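Local coordinates for protein UDP-D-quinovosamine 4-dehydrogenase (Vibrio fischeri, PDB 3NKL) that probably acts as a membrane-bound oxidoreductase and lyase of the polysaccharide synthase family, this chain being a Rossmann-type domain of the CoA-binding family, at residues Y10-A15 with I32-D37. Sequence-based numbering, arbitrary orientation.
Sequences YGAGSA and IAFIDD. With SO4 (sulfate ion), chain C.
Tyr10 and Ile35 pair as neighbours in parallel strands 5-10 and 29-35, and Gly11 N donates the strand-pairing hydrogen bond to Ile35 O at 2.7 Å. One residue on, Asp36 OD1 takes over as acceptor: Ala12 N reaches it at 2.8 Å with an N-H...O angle of 160°, using the anti lone pair of that oxygen. Asp36 CG lies anti to its backbone N (chi1 -162°), swung towards the glycine-rich turn, while OD2 accepts the backbone N of Asp38, so both carboxylate oxygens are held by main-chain amides. A separate side-chain link runs from Tyr10 OH to Asp37 OD1 (2.9 Å), met on the syn side and somewhat out of the carboxylate plane; ring and carboxylate planes are 69° apart. Asp37 OD2 forms a salt bridge with Lys40 of the second subunit.

Packing flanks these bonds. Ile35 CG2 sits over one face of the Tyr10 ring, a CH-pi contact 3.9 Å from the centroid and shifted towards the rim at CE2. Ala12 CB packs against Phe34 CB at 3.8 Å, and the carbonyl Gly11 O lies near CD2 of that ring.

Gly11 has a positive phi, at which a CB would jam against the preceding carbonyl. Gly13 occupies the N-cap position of helix 14-25, where Ser14 N and OG hold a sulfate, probably from the crystallisation liquor, shared with Ser14 and Ala15 of the second subunit. This is the first beta-alpha-beta unit of a Rossmann-type fold, its turn consistent with a GxGxxG motif. The two amides fix the rotation of the Asp36 carboxylate just beyond the second strand, where relatives bind the adenosine ribose; a similar role here is only inferred, but the group is tied to the turn in a suitable place.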
ATOM      1  N   TYR B  10     -11.388   2.961  -0.362  1.00 13.37           N
ATOM      2  CA  TYR B  10     -10.332   3.950  -0.456  1.00 14.74           C
ATOM      3  C   TYR B  10      -9.027   3.194  -0.228  1.00 15.26           C
ATOM      4  O   TYR B  10      -8.787   2.702   0.866  1.00 17.88           O
ATOM      5  CB  TYR B  10     -10.519   5.021   0.626  1.00 17.93           C
ATOM      6  CG  TYR B  10      -9.963   6.383   0.287  1.00 16.66           C
ATOM      7  CD1 TYR B  10      -8.593   6.584   0.115  1.00 22.43           C
ATOM      8  CD2 TYR B  10     -10.811   7.478   0.140  1.00 17.10           C
ATOM      9  CE1 TYR B  10      -8.082   7.834  -0.192  1.00 24.87           C
ATOM     10  CE2 TYR B  10     -10.305   8.738  -0.160  1.00 19.94           C
ATOM     11  CZ  TYR B  10      -8.956   8.905  -0.336  1.00 25.15           C
ATOM     12  OH  TYR B  10      -8.482  10.157  -0.632  1.00 25.76           O
ATOM     13  N   GLY B  11      -8.198   3.109  -1.269  1.00 16.17           N
ATOM     14  CA  GLY B  11      -6.907   2.430  -1.209  1.00 19.52           C
ATOM     15  C   GLY B  11      -6.918   1.316  -2.243  1.00 22.05           C
ATOM     16  O   GLY B  11      -7.591   0.306  -2.051  1.00 20.29           O
ATOM     17  N   ALA B  12      -6.194   1.512  -3.344  1.00 20.08           N
ATOM     18  CA  ALA B  12      -6.126   0.509  -4.405  1.00 23.07           C
ATOM     19  C   ALA B  12      -4.775  -0.202  -4.460  1.00 27.27           C
ATOM     20  O   ALA B  12      -4.303  -0.581  -5.538  1.00 28.27           O
ATOM     21  CB  ALA B  12      -6.462   1.135  -5.772  1.00 27.58           C
ATOM     22  N   GLY B  13      -4.161  -0.389  -3.296  1.00 19.21           N
ATOM     23  CA  GLY B  13      -2.917  -1.140  -3.205  1.00 17.02           C
ATOM     24  C   GLY B  13      -3.269  -2.567  -2.834  1.00 22.04           C
ATOM     25  O   GLY B  13      -4.436  -2.956  -2.887  1.00 22.90           O
ATOM     26  N   SER B  14      -2.273  -3.349  -2.431  1.00 20.13           N
ATOM     27  CA  SER B  14      -2.525  -4.742  -2.074  1.00 21.81           C
ATOM     28  C   SER B  14      -3.574  -4.936  -0.976  1.00 23.17           C
ATOM     29  O   SER B  14      -4.262  -5.951  -0.969  1.00 22.09           O
ATOM     30  CB  SER B  14      -1.225  -5.453  -1.680  1.00 23.73           C
ATOM     31  OG  SER B  14      -0.741  -4.960  -0.430  1.00 25.90           O
ATOM     32  N   ALA B  15      -3.680  -4.010  -0.027  1.00 20.88           N
ATOM     33  CA  ALA B  15      -4.672  -4.170   1.043  1.00 19.39           C
ATOM     34  C   ALA B  15      -6.073  -4.019   0.508  1.00 17.51           C
ATOM     35  O   ALA B  15      -6.931  -4.840   0.806  1.00 19.91           O
ATOM     36  CB  ALA B  15      -4.433  -3.165   2.203  1.00 17.59           C
ATOM     37  N   ILE B  32     -17.950  -0.907  -5.614  1.00 24.53           N
ATOM     38  CA  ILE B  32     -18.278  -0.335  -6.918  1.00 27.54           C
ATOM     39  C   ILE B  32     -17.038   0.127  -7.669  1.00 33.88           C
ATOM     40  O   ILE B  32     -16.938  -0.022  -8.889  1.00 28.24           O
ATOM     41  CB  ILE B  32     -19.188   0.895  -6.737  1.00 36.79           C
ATOM     42  CG1 ILE B  32     -20.521   0.471  -6.128  1.00 40.09           C
ATOM     43  CG2 ILE B  32     -19.391   1.616  -8.055  1.00 45.40           C
ATOM     44  CD1 ILE B  32     -21.206  -0.612  -6.892  1.00 56.05           C
ATOM     45  N   ALA B  33     -16.104   0.703  -6.923  1.00 23.20           N
ATOM     46  CA  ALA B  33     -14.889   1.285  -7.491  1.00 26.11           C
ATOM     47  C   ALA B  33     -13.921   1.507  -6.353  1.00 24.36           C
ATOM     48  O   ALA B  33     -14.330   1.459  -5.180  1.00 21.90           O
ATOM     49  CB  ALA B  33     -15.209   2.612  -8.158  1.00 24.45           C
ATOM     50  N   PHE B  34     -12.653   1.753  -6.697  1.00 23.59           N
ATOM     51  CA  PHE B  34     -11.637   2.158  -5.743  1.00 20.23           C
ATOM     52  C   PHE B  34     -11.398   3.653  -5.842  1.00 23.24           C
ATOM     53  O   PHE B  34     -11.545   4.245  -6.908  1.00 23.95           O
ATOM     54  CB  PHE B  34     -10.282   1.487  -6.056  1.00 19.16           C
ATOM     55  CG  PHE B  34     -10.257   0.010  -5.818  1.00 24.69           C
ATOM     56  CD1 PHE B  34     -10.435  -0.879  -6.867  1.00 32.34           C
ATOM     57  CD2 PHE B  34     -10.031  -0.496  -4.544  1.00 23.63           C
ATOM     58  CE1 PHE B  34     -10.389  -2.244  -6.646  1.00 37.84           C
ATOM     59  CE2 PHE B  34      -9.988  -1.862  -4.313  1.00 23.69           C
ATOM     60  CZ  PHE B  34     -10.160  -2.735  -5.358  1.00 30.97           C
ATOM     61  N   ILE B  35     -10.998   4.253  -4.732  1.00 19.92           N
ATOM     62  CA  ILE B  35     -10.423   5.586  -4.740  1.00 18.28           C
ATOM     63  C   ILE B  35      -8.948   5.440  -4.340  1.00 22.28           C
ATOM     64  O   ILE B  35      -8.630   4.673  -3.429  1.00 23.96           O
ATOM     65  CB  ILE B  35     -11.129   6.501  -3.732  1.00 18.03           C
ATOM     66  CG1 ILE B  35     -12.616   6.620  -4.078  1.00 19.90           C
ATOM     67  CG2 ILE B  35     -10.493   7.899  -3.723  1.00 20.90           C
ATOM     68  CD1 ILE B  35     -12.874   7.454  -5.330  1.00 25.98           C
ATOM     69  N   ASP B  36      -8.054   6.146  -5.027  1.00 21.90           N
ATOM     70  CA  ASP B  36      -6.624   6.131  -4.664  1.00 23.62           C
ATOM     71  C   ASP B  36      -5.962   7.480  -4.953  1.00 29.53           C
ATOM     72  O   ASP B  36      -6.188   8.071  -6.012  1.00 31.43           O
ATOM     73  CB  ASP B  36      -5.889   5.018  -5.413  1.00 21.26           C
ATOM     74  CG  ASP B  36      -4.536   4.670  -4.766  1.00 31.73           C
ATOM     75  OD1 ASP B  36      -4.445   3.623  -4.092  1.00 29.76           O
ATOM     76  OD2 ASP B  36      -3.572   5.450  -4.924  1.00 31.02           O
ATOM     77  N   ASP B  37      -5.154   7.958  -4.005  1.00 27.83           N
ATOM     78  CA  ASP B  37      -4.474   9.248  -4.114  1.00 32.29           C
ATOM     79  C   ASP B  37      -3.424   9.247  -5.225  1.00 35.22           C
ATOM     80  O   ASP B  37      -2.950  10.300  -5.633  1.00 37.35           O
ATOM     81  CB  ASP B  37      -3.776   9.606  -2.793  1.00 46.29           C
ATOM     82  CG  ASP B  37      -4.751   9.844  -1.649  1.00 61.31           C
ATOM     83  OD1 ASP B  37      -5.858  10.364  -1.901  1.00 67.66           O
ATOM     84  OD2 ASP B  37      -4.406   9.526  -0.486  1.00 61.69           O
TER
HETATM   85  S   SO4 C 141       1.024  -1.997  -1.594  1.00 21.79           S
HETATM   86  O1  SO4 C 141       0.335  -2.373  -2.835  1.00 24.62           O
HETATM   87  O2  SO4 C 141       2.351  -1.472  -1.960  1.00 19.97           O
HETATM   88  O3  SO4 C 141       0.304  -0.935  -0.913  1.00 19.85           O
HETATM   89  O4  SO4 C 141       1.211  -3.150  -0.714  1.00 21.04           O